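Local coordinates for short chain dehydrogenase (Salmonella typhi, PDB 3G1T), which is probably an NAD(P)-dependent oxidoreductase of the short-chain dehydrogenase family, built on a Rossmann fold, whose substrate is not established, at residues 71-74 against 75-78; 132-135 against 136-140. All coordinates share one frame; numbering follows the deposited sequence.

Contact 1: 71-74 against 75-78; sequences LDLL and TCTA
Asp-72 and Thr-75 close a local turn in the loop that leads from strand 67-70 of the Rossmann sheet to helix 78-91. The carbonyl of Asp-72 is its acceptor. Thr-75 N donates a hydrogen bond to Asp-72 O at 3.2 Å, closing a type I beta turn with Leu-73 and Leu-74 at its corners. Cys-76 N adds a weak bond of 2.9 Å to Asp-72 O, so two successive N-H groups converge on one oxygen. The aspartate side chain folds back over the same bend: OD2 accepts from Leu-74 N at 3.3 Å, an Asx turn, met on the anti side of the carboxylate and 33° out of its plane. Beside it, OG1 of Thr-75 rests against CB of Asp-72 at 3.7 Å, a contact without a hydrogen bond. The side chain of Cys-76 turns back onto the preceding leucines. With chi1 at 72°, its sulfur sits between its own N and carbonyl carbon, 4.2 Å from CD2 of Leu-73, while its CB meets CD1 of Leu-71 at 3.7 Å. A water bridges the bend, donating to both Leu-73 O and Cys-76 O. In related dehydrogenases an aspartate just after this strand borders the adenine pocket of the cofactor, a role consistent with the place of Asp-72. Leu-71 bonds through its backbone to Gly-45 at the end of the adjoining strand 40-45, Leu-73 and Cys-76 pack on Ala-129 of helix 116-142, and Leu-74 covers Asp-121 and Val-125 of that helix; at the exit, OG1 of Thr-77 caps helix 78-91 by accepting from Glu-80 N.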
loop_
_atom_site.group_PDB
_atom_site.type_symbol
_atom_site.label_atom_id
_atom_site.label_comp_id
_atom_site.label_asym_id
_atom_site.label_seq_id
_atom_site.Cartn_x
_atom_site.Cartn_y
_atom_site.Cartn_z
ATOM N N LEU A 71 -14.309 18.353 2.139
ATOM C CA LEU A 71 -12.923 17.960 2.547
ATOM C C LEU A 71 -12.213 17.503 1.297
ATOM O O LEU A 71 -12.736 16.647 0.562
ATOM C CB LEU A 71 -12.887 16.855 3.599
ATOM C CG LEU A 71 -11.543 16.424 4.249
ATOM C CD1 LEU A 71 -10.989 17.369 5.318
ATOM C CD2 LEU A 71 -11.643 15.026 4.781
ATOM N N ASP A 72 -11.033 18.077 1.054
ATOM C CA ASP A 72 -10.225 17.688 -0.107
ATOM C C ASP A 72 -9.142 16.752 0.389
ATOM O O ASP A 72 -8.225 17.178 1.070
ATOM C CB ASP A 72 -9.595 18.917 -0.748
ATOM C CG ASP A 72 -9.001 18.656 -2.136
ATOM O OD1 ASP A 72 -8.866 19.652 -2.886
ATOM O OD2 ASP A 72 -8.651 17.513 -2.513
ATOM N N LEU A 73 -9.281 15.477 0.070
ATOM C CA LEU A 73 -8.428 14.422 0.636
ATOM C C LEU A 73 -7.001 14.572 0.133
ATOM O O LEU A 73 -6.022 14.201 0.846
ATOM C CB LEU A 73 -8.968 13.045 0.271
ATOM C CG LEU A 73 -10.249 12.541 1.003
ATOM C CD1 LEU A 73 -10.518 11.116 0.624
ATOM C CD2 LEU A 73 -10.257 12.688 2.521
ATOM N N LEU A 74 -6.880 15.146 -1.061
ATOM C CA LEU A 74 -5.528 15.399 -1.645
ATOM C C LEU A 74 -4.690 16.315 -0.812
ATOM O O LEU A 74 -3.472 16.152 -0.740
ATOM C CB LEU A 74 -5.607 15.905 -3.088
ATOM C CG LEU A 74 -4.310 16.025 -3.888
ATOM C CD1 LEU A 74 -3.531 14.698 -3.921
ATOM C CD2 LEU A 74 -4.574 16.619 -5.366
ATOM N N THR A 75 -5.334 17.311 -0.192
ATOM C CA THR A 75 -4.596 18.385 0.479
ATOM C C THR A 75 -4.857 18.430 1.987
ATOM O O THR A 75 -4.199 19.182 2.698
ATOM C CB THR A 75 -4.921 19.788 -0.107
ATOM O OG1 THR A 75 -6.266 20.124 0.197
ATOM C CG2 THR A 75 -4.678 19.885 -1.627
ATOM N N CYS A 76 -5.785 17.619 2.479
ATOM C CA CYS A 76 -6.177 17.755 3.890
ATOM C C CYS A 76 -5.080 17.335 4.880
ATOM O O CYS A 76 -4.247 16.458 4.594
ATOM C CB CYS A 76 -7.502 17.046 4.223
ATOM S SG CYS A 76 -7.375 15.230 4.252
ATOM N N THR A 77 -5.101 18.016 6.031
ATOM C CA THR A 77 -4.208 17.759 7.157
ATOM C C THR A 77 -4.899 16.921 8.209
ATOM O O THR A 77 -6.121 16.854 8.247
ATOM C CB THR A 77 -3.732 19.113 7.806
ATOM O OG1 THR A 77 -4.841 19.769 8.460
ATOM C CG2 THR A 77 -3.113 20.084 6.693
ATOM N N ALA A 78 -4.122 16.265 9.056
ATOM C CA ALA A 78 -4.663 15.606 10.260
ATOM C C ALA A 78 -5.647 16.532 11.043
ATOM O O ALA A 78 -6.748 16.119 11.406
ATOM C CB ALA A 78 -3.505 15.146 11.156
HETATM O O HOH W 1 -3.957 14.773 2.405
#

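Contact 2: 132-135 against 136-140; sequences MLTQ and ALLPL
The flat groups here are the peptide units of Met-132 and Leu-133, hydrogen-bonded across one helical turn to Ala-136 and Leu-137, and the side-chain amide of Gln-135. Ala-136 N donates to Met-132 O at 3.1 Å, and Leu-137 N to Leu-133 O at 3.2 Å; Leu-137 N also makes a weak bond to Thr-134 O. The Gln-135 chain runs extended away from the helix, and its NE2 donates to Met-111 O and Gln-114 O of the second subunit. Leu-133 O is also pressed by a leucine: CG of Leu-137 comes within 3.2 Å of it. Chi1 of -55° turns that CG away from its own carbonyl carbon and back down the helix, where CD1 of Leu-137 meets CD1 of Leu-133 at 3.8 Å, the two branches lying across one another. One residue further along, CG of Leu-138 leans on Thr-134 O at 3.5 Å. The Thr-134 methyl faces Leu-138 more loosely, and its hydroxyl is engaged with Thr-130 O and His-100. Leu-138 N makes a weak bond to Gln-135 O at 3.4 Å; the helix kinks at Pro-139, which has no N-H, and Leu-140, neither of whose N atoms bonds to the preceding turn. CD of Pro-139 lies 3.9 Å from Gln-135 O. Leu-137 packs on Ala-85 of helix 78-91, and Thr-134 on Leu-149 and Phe-151 of strand 147-152. A proline-kinked helix, packed on the sheet and alongside helix 78-91 and reaching the partner chain with one polar side chain, recalls the long helix after the fourth strand in short-chain dehydrogenases, which commonly serves at the dimer interface.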
loop_
_atom_site.group_PDB
_atom_site.type_symbol
_atom_site.label_atom_id
_atom_site.label_comp_id
_atom_site.label_asym_id
_atom_site.label_seq_id
_atom_site.Cartn_x
_atom_site.Cartn_y
_atom_site.Cartn_z
ATOM N N MET A 132 -5.997 9.100 7.776
ATOM C CA MET A 132 -6.147 10.246 8.680
ATOM C C MET A 132 -7.613 10.507 9.073
ATOM O O MET A 132 -7.924 10.749 10.265
ATOM C CB MET A 132 -5.558 11.477 8.051
ATOM C CG MET A 132 -3.965 11.545 8.207
ATOM S SD MET A 132 -3.124 13.096 7.734
ATOM C CE MET A 132 -3.476 13.122 5.973
ATOM N N LEU A 133 -8.485 10.555 8.048
ATOM C CA LEU A 133 -9.949 10.651 8.277
ATOM C C LEU A 133 -10.499 9.516 9.146
ATOM O O LEU A 133 -11.204 9.768 10.147
ATOM C CB LEU A 133 -10.702 10.685 6.931
ATOM C CG LEU A 133 -12.223 10.922 7.058
ATOM C CD1 LEU A 133 -12.535 12.233 7.912
ATOM C CD2 LEU A 133 -12.746 10.972 5.568
ATOM N N THR A 134 -10.107 8.280 8.841
ATOM C CA THR A 134 -10.499 7.136 9.677
ATOM C C THR A 134 -10.099 7.309 11.148
ATOM O O THR A 134 -10.930 7.144 12.036
ATOM C CB THR A 134 -9.905 5.796 9.174
ATOM O OG1 THR A 134 -10.338 5.549 7.820
ATOM C CG2 THR A 134 -10.412 4.572 10.117
ATOM N N GLN A 135 -8.850 7.683 11.362
ATOM C CA GLN A 135 -8.348 7.786 12.741
ATOM C C GLN A 135 -9.141 8.798 13.517
ATOM O O GLN A 135 -9.427 8.604 14.735
ATOM C CB GLN A 135 -6.887 8.099 12.707
ATOM C CG GLN A 135 -6.304 8.546 14.051
ATOM C CD GLN A 135 -4.829 8.823 13.923
ATOM O OE1 GLN A 135 -4.415 9.878 13.433
ATOM N NE2 GLN A 135 -4.013 7.853 14.362
ATOM N N ALA A 136 -9.480 9.919 12.861
ATOM C CA ALA A 136 -10.220 10.983 13.552
ATOM C C ALA A 136 -11.654 10.608 13.956
ATOM O O ALA A 136 -12.201 11.274 14.862
ATOM C CB ALA A 136 -10.275 12.188 12.679
ATOM N N LEU A 137 -12.266 9.657 13.209
ATOM C CA LEU A 137 -13.620 9.134 13.400
ATOM C C LEU A 137 -13.727 7.857 14.230
ATOM O O LEU A 137 -14.841 7.444 14.571
ATOM C CB LEU A 137 -14.263 8.883 12.012
ATOM C CG LEU A 137 -14.228 10.177 11.153
ATOM C CD1 LEU A 137 -14.739 9.780 9.769
ATOM C CD2 LEU A 137 -15.199 11.172 11.769
ATOM N N LEU A 138 -12.596 7.277 14.651
ATOM C CA LEU A 138 -12.701 6.014 15.454
ATOM C C LEU A 138 -13.440 6.193 16.795
ATOM O O LEU A 138 -14.268 5.348 17.166
ATOM C CB LEU A 138 -11.324 5.415 15.724
ATOM C CG LEU A 138 -10.722 4.700 14.489
ATOM C CD1 LEU A 138 -9.232 4.370 14.772
ATOM C CD2 LEU A 138 -11.489 3.523 14.011
ATOM N N PRO A 139 -13.194 7.330 17.529
ATOM C CA PRO A 139 -13.986 7.453 18.774
ATOM C C PRO A 139 -15.527 7.475 18.568
ATOM O O PRO A 139 -16.245 6.774 19.281
ATOM C CB PRO A 139 -13.508 8.785 19.372
ATOM C CG PRO A 139 -12.062 8.872 18.905
ATOM C CD PRO A 139 -12.258 8.452 17.385
ATOM N N LEU A 140 -15.993 8.144 17.507
ATOM C CA LEU A 140 -17.403 8.219 17.226
ATOM C C LEU A 140 -17.924 6.887 16.770
ATOM O O LEU A 140 -19.025 6.516 17.148
ATOM C CB LEU A 140 -17.678 9.232 16.119
ATOM C CG LEU A 140 -17.827 10.683 16.620
ATOM C CD1 LEU A 140 -17.606 11.715 15.500
ATOM C CD2 LEU A 140 -19.225 10.965 17.264
#

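In the fold
Contact 1 and contact 2 have centres about 14 Å apart and touch through Met-132. Its SD is 3.6 Å from Ala-78 N, at the first turn of helix 78-91, and its CE is 3.7 Å from Cys-76 O, so helix 116-142 packs directly against the end of the loop. A looser meeting brings CD2 of Leu-71 to 4.3 Å from CD2 of Leu-133. Both regions approach the second subunit, where Ala-78 and Met-132 pack on the same Pro-116 of that chain. No cofactor is bound, so any closeness of 71-74 to the nucleotide pocket is inferred from relatives.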